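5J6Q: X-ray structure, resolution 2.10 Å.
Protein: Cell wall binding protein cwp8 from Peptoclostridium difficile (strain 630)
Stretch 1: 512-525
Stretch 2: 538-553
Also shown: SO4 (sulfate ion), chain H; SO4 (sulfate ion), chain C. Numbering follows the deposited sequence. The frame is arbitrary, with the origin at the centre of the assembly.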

# COMPACT_ATOMS: atom_id res chain seq x y z
N GLY A 512 -24.87 -19.89 -0.75
CA GLY A 512 -23.68 -20.66 -1.06
C GLY A 512 -22.60 -19.98 -1.90
O GLY A 512 -21.55 -20.60 -2.07
N ALA A 513 -22.79 -18.71 -2.44
CA ALA A 513 -21.73 -18.13 -3.26
C ALA A 513 -20.42 -17.99 -2.39
O ALA A 513 -20.48 -17.75 -1.15
CB ALA A 513 -22.16 -16.73 -3.81
N THR A 514 -19.29 -18.18 -3.04
CA THR A 514 -18.01 -18.14 -2.37
C THR A 514 -17.29 -16.78 -2.65
O THR A 514 -16.17 -16.56 -2.17
CB THR A 514 -17.21 -19.35 -2.82
OG1 THR A 514 -17.20 -19.35 -4.23
CG2 THR A 514 -17.86 -20.69 -2.32
N LYS A 515 -17.98 -15.84 -3.34
CA LYS A 515 -17.41 -14.52 -3.58
C LYS A 515 -18.53 -13.49 -3.65
O LYS A 515 -19.72 -13.84 -3.96
CB LYS A 515 -16.69 -14.50 -4.94
CG LYS A 515 -15.22 -14.28 -4.86
CD LYS A 515 -14.68 -14.14 -6.29
CE LYS A 515 -13.32 -14.73 -6.53
NZ LYS A 515 -13.14 -14.81 -7.99
N ALA A 516 -18.15 -12.23 -3.42
CA ALA A 516 -19.14 -11.14 -3.56
C ALA A 516 -18.40 -10.05 -4.33
O ALA A 516 -17.20 -9.75 -4.03
CB ALA A 516 -19.61 -10.60 -2.17
N TYR A 517 -19.03 -9.54 -5.32
CA TYR A 517 -18.49 -8.39 -6.00
C TYR A 517 -19.33 -7.12 -5.56
O TYR A 517 -20.51 -7.27 -5.20
CB TYR A 517 -18.72 -8.60 -7.49
CG TYR A 517 -17.73 -9.59 -8.09
CD1 TYR A 517 -17.89 -10.95 -7.93
CD2 TYR A 517 -16.62 -9.16 -8.80
CE1 TYR A 517 -17.00 -11.87 -8.47
CE2 TYR A 517 -15.70 -10.06 -9.34
CZ TYR A 517 -15.90 -11.41 -9.16
OH TYR A 517 -14.99 -12.30 -9.63
N VAL A 518 -18.79 -5.88 -5.63
CA VAL A 518 -19.67 -4.69 -5.24
C VAL A 518 -19.40 -3.55 -6.25
O VAL A 518 -18.24 -3.38 -6.65
CB VAL A 518 -19.35 -4.31 -3.75
CG1 VAL A 518 -17.88 -4.08 -3.48
CG2 VAL A 518 -20.13 -3.07 -3.32
N ALA A 519 -20.45 -2.79 -6.66
CA ALA A 519 -20.23 -1.75 -7.63
C ALA A 519 -21.19 -0.58 -7.40
O ALA A 519 -22.19 -0.76 -6.74
CB ALA A 519 -20.50 -2.36 -9.02
N LYS A 520 -20.94 0.59 -7.97
CA LYS A 520 -21.88 1.76 -7.63
C LYS A 520 -23.18 1.53 -8.08
O LYS A 520 -23.36 0.96 -9.15
CB LYS A 520 -21.28 3.00 -8.27
CG LYS A 520 -20.03 3.32 -7.47
CD LYS A 520 -19.45 4.70 -7.90
CE LYS A 520 -18.61 4.55 -9.09
NZ LYS A 520 -18.39 5.88 -9.63
N ASP A 521 -24.16 1.94 -7.34
CA ASP A 521 -25.56 1.74 -7.76
C ASP A 521 -26.24 2.88 -8.61
O ASP A 521 -27.38 2.76 -9.01
CB ASP A 521 -26.37 1.58 -6.45
CG ASP A 521 -26.21 2.83 -5.51
OD1 ASP A 521 -25.64 3.85 -5.94
OD2 ASP A 521 -26.66 2.78 -4.35
N GLY A 522 -25.58 4.01 -8.82
CA GLY A 522 -26.17 5.02 -9.71
C GLY A 522 -26.81 6.17 -8.95
O GLY A 522 -27.27 7.12 -9.55
N TYR A 523 -26.81 6.11 -7.60
CA TYR A 523 -27.41 7.09 -6.69
C TYR A 523 -26.45 8.31 -6.60
O TYR A 523 -26.90 9.37 -6.25
CB TYR A 523 -27.63 6.44 -5.30
CG TYR A 523 -28.96 5.72 -5.08
CD1 TYR A 523 -29.04 4.61 -4.23
CD2 TYR A 523 -30.13 6.17 -5.69
CE1 TYR A 523 -30.25 3.96 -4.01
CE2 TYR A 523 -31.34 5.53 -5.47
CZ TYR A 523 -31.40 4.42 -4.63
OH TYR A 523 -32.60 3.78 -4.46
N VAL A 524 -25.12 8.15 -6.83
CA VAL A 524 -24.17 9.30 -6.92
C VAL A 524 -23.77 9.43 -8.40
O VAL A 524 -23.18 8.51 -9.02
CB VAL A 524 -22.93 9.13 -6.03
CG1 VAL A 524 -21.92 10.22 -6.26
CG2 VAL A 524 -23.34 9.09 -4.55
N GLY A 525 -24.20 10.54 -9.02
CA GLY A 525 -23.82 10.81 -10.40
C GLY A 525 -24.76 10.24 -11.42
O GLY A 525 -24.45 10.30 -12.59
N PRO A 538 -20.00 -10.31 -16.48
CA PRO A 538 -19.51 -11.65 -16.98
C PRO A 538 -18.46 -12.15 -16.06
O PRO A 538 -18.24 -13.37 -15.92
CB PRO A 538 -18.97 -11.35 -18.41
CG PRO A 538 -19.16 -9.75 -18.57
CD PRO A 538 -20.19 -9.36 -17.59
N LEU A 539 -17.71 -11.18 -15.40
CA LEU A 539 -16.71 -11.59 -14.46
C LEU A 539 -17.39 -12.20 -13.23
O LEU A 539 -17.02 -13.35 -12.81
CB LEU A 539 -15.80 -10.41 -14.15
CG LEU A 539 -14.99 -10.61 -12.87
CD1 LEU A 539 -13.93 -11.68 -13.11
CD2 LEU A 539 -14.25 -9.36 -12.50
N ALA A 540 -18.39 -11.51 -12.66
CA ALA A 540 -19.10 -12.12 -11.54
C ALA A 540 -19.80 -13.44 -12.02
O ALA A 540 -19.83 -14.37 -11.23
CB ALA A 540 -20.15 -11.20 -11.00
N ALA A 541 -20.33 -13.50 -13.30
CA ALA A 541 -20.94 -14.77 -13.79
C ALA A 541 -19.88 -15.90 -13.74
O ALA A 541 -20.19 -17.00 -13.24
CB ALA A 541 -21.41 -14.62 -15.23
N SER A 542 -18.65 -15.64 -14.25
CA SER A 542 -17.54 -16.68 -14.25
C SER A 542 -17.28 -17.15 -12.82
O SER A 542 -16.90 -18.28 -12.58
CB SER A 542 -16.24 -16.10 -14.82
OG SER A 542 -16.39 -15.89 -16.22
N SER A 543 -17.47 -16.28 -11.82
CA SER A 543 -17.25 -16.73 -10.43
C SER A 543 -18.58 -17.21 -9.75
O SER A 543 -18.57 -17.36 -8.53
CB SER A 543 -16.66 -15.56 -9.58
OG SER A 543 -15.45 -15.03 -10.10
N LYS A 544 -19.72 -17.38 -10.50
CA LYS A 544 -21.04 -17.73 -9.88
C LYS A 544 -21.29 -16.87 -8.65
O LYS A 544 -21.76 -17.35 -7.61
CB LYS A 544 -21.09 -19.21 -9.52
CG LYS A 544 -20.44 -20.07 -10.65
CD LYS A 544 -20.72 -21.60 -10.44
CE LYS A 544 -21.01 -22.35 -11.76
NZ LYS A 544 -19.98 -22.13 -12.82
N ALA A 545 -21.05 -15.53 -8.79
CA ALA A 545 -21.07 -14.71 -7.60
C ALA A 545 -21.97 -13.49 -7.93
O ALA A 545 -22.15 -13.15 -9.09
CB ALA A 545 -19.57 -14.23 -7.32
N PRO A 546 -22.57 -12.88 -6.92
CA PRO A 546 -23.44 -11.71 -7.18
C PRO A 546 -22.66 -10.29 -7.17
O PRO A 546 -21.52 -10.18 -6.73
CB PRO A 546 -24.39 -11.76 -6.00
CG PRO A 546 -23.41 -12.07 -4.86
CD PRO A 546 -22.66 -13.31 -5.50
N ILE A 547 -23.35 -9.25 -7.65
CA ILE A 547 -22.81 -7.92 -7.62
C ILE A 547 -23.71 -7.17 -6.61
O ILE A 547 -24.90 -7.05 -6.84
CB ILE A 547 -22.80 -7.22 -8.99
CG1 ILE A 547 -21.81 -7.93 -9.92
CG2 ILE A 547 -22.36 -5.63 -8.77
CD1 ILE A 547 -21.76 -7.37 -11.39
N VAL A 548 -23.18 -6.79 -5.47
CA VAL A 548 -23.97 -6.00 -4.54
C VAL A 548 -23.93 -4.53 -5.14
O VAL A 548 -22.83 -4.03 -5.41
CB VAL A 548 -23.24 -6.06 -3.17
CG1 VAL A 548 -23.83 -5.02 -2.14
CG2 VAL A 548 -23.36 -7.51 -2.60
N LEU A 549 -25.07 -3.87 -5.34
CA LEU A 549 -24.96 -2.48 -5.89
C LEU A 549 -25.11 -1.48 -4.75
O LEU A 549 -26.17 -1.38 -4.06
CB LEU A 549 -26.06 -2.24 -6.91
CG LEU A 549 -25.91 -3.08 -8.18
CD1 LEU A 549 -27.18 -2.89 -9.01
CD2 LEU A 549 -24.61 -2.74 -8.98
N THR A 550 -23.99 -0.75 -4.50
CA THR A 550 -24.12 0.28 -3.52
C THR A 550 -23.05 1.38 -3.75
O THR A 550 -21.95 1.07 -4.24
CB THR A 550 -23.92 -0.27 -2.09
OG1 THR A 550 -24.45 0.72 -1.16
CG2 THR A 550 -22.49 -0.45 -1.76
N THR A 551 -23.40 2.66 -3.39
CA THR A 551 -22.36 3.71 -3.44
C THR A 551 -22.02 4.11 -2.04
O THR A 551 -20.87 4.21 -1.67
CB THR A 551 -22.82 4.95 -4.25
OG1 THR A 551 -23.18 4.50 -5.53
CG2 THR A 551 -21.65 5.99 -4.41
N GLU A 552 -23.05 4.41 -1.24
CA GLU A 552 -22.81 4.77 0.11
C GLU A 552 -23.10 3.47 0.94
O GLU A 552 -22.85 2.34 0.43
CB GLU A 552 -23.70 5.95 0.58
CG GLU A 552 -24.10 6.87 -0.57
CD GLU A 552 -23.70 8.32 -0.31
OE1 GLU A 552 -24.61 9.17 -0.13
OE2 GLU A 552 -22.49 8.59 -0.30
N GLU A 553 -23.55 3.59 2.18
CA GLU A 553 -23.81 2.35 2.94
C GLU A 553 -24.95 1.50 2.39
O GLU A 553 -25.87 1.94 1.71
CB GLU A 553 -24.05 2.65 4.47
CG GLU A 553 -25.39 3.35 4.76
CD GLU A 553 -25.85 3.22 6.24
OE1 GLU A 553 -26.99 3.65 6.56
OE2 GLU A 553 -25.07 2.68 7.10
S SO4 H . -11.82 -11.33 -9.07
O1 SO4 H . -12.94 -10.38 -9.12
O2 SO4 H . -10.49 -10.50 -8.83
O3 SO4 H . -11.87 -12.41 -8.03
O4 SO4 H . -12.05 -11.85 -10.40
S SO4 C . -34.91 4.02 -7.17
O1 SO4 C . -34.81 4.65 -5.90
O2 SO4 C . -36.21 3.72 -7.40
O3 SO4 C . -34.06 2.80 -7.22
O4 SO4 C . -34.46 4.97 -8.18
O HOH W 1 -25.83 4.12 -2.02
O HOH W 2 -23.53 6.05 -7.98

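What joins the two backbones? Residues 516-519 and 547-549 run side by side as parallel strands, and the carbonyls and amides between them alternate in the usual parallel ladder. Y517 N donates to P546 O at 2.9 Å, and V548 N donates to Y517 O at 2.7 Å; A519 N then reaches V548 O at 3.0 Å, and T550 N reaches A519 O at 2.9 Å. P546 has no amide hydrogen to give, but its carbonyl still opens the ladder. Its ring is used as well, with P546 CD packing 3.8 Å from A513 CB.

How are the side chains shared between the two faces of the sheet? Y517, A519, I547 and L549 lie on one face, V518 and V548 on the other. The small A519 packs against two longer side chains of the other strand: in their m,t rotamers I547 and L549 bring CG2 and CD2, respectively, to 3.8 Å and 4.1 Å from A519 CB. On the other face V518 (p) and V548 (t) meet with their CB atoms 4.3 Å apart, as buried, branched side chains suited to a strand.

Why does Y517 cover so much of the contact? With chi1 at -77° (m) and chi2 at 79°, its ring reaches beyond the strand to the end of the helix. A540 CA sits over one face of the Y517 ring, 4.0 Å from its centroid, and A540 CB packs 3.8 Å from Y517 CD1; A545 CB lies at the ring edge, 3.7 Å from Y517 CE1. L539, in its t,p rotamer, brings CD2 to 3.5 Å from Y517 CE2. The buried ring keeps its polar end satisfied: Y517 OH and S543 OG are hydrogen-bonded at 2.8 Å. S543, m in chi1 and just past the helix, points toward the first stretch, and its OG also accepts from K515 NZ at 3.1 Å. The lysine is extended at chi2 and chi4 (both t), while chi1 (-116°) and chi3 (-144°) lie between wells; K515 NZ also donates to O3 of the chain H sulfate at 2.7 Å.

What secures the contact beyond the strands? D521, p in chi1, points toward the second stretch, and its OD1 accepts from T551 OG1 at a short 2.6 Å. The same OD1 takes the backbone N of Y523 at 3.0 Å, so one carboxylate oxygen both steadies its own turn and grips the threonine. T551, m in chi1, uses both branches: OG1 meets the aspartate and accepts a water's proton, while CG2 packs 3.5 Å from V524 CG2. A second water links D521 OD2 (2.8 Å from its oxygen) to E552 N (2.9 Å).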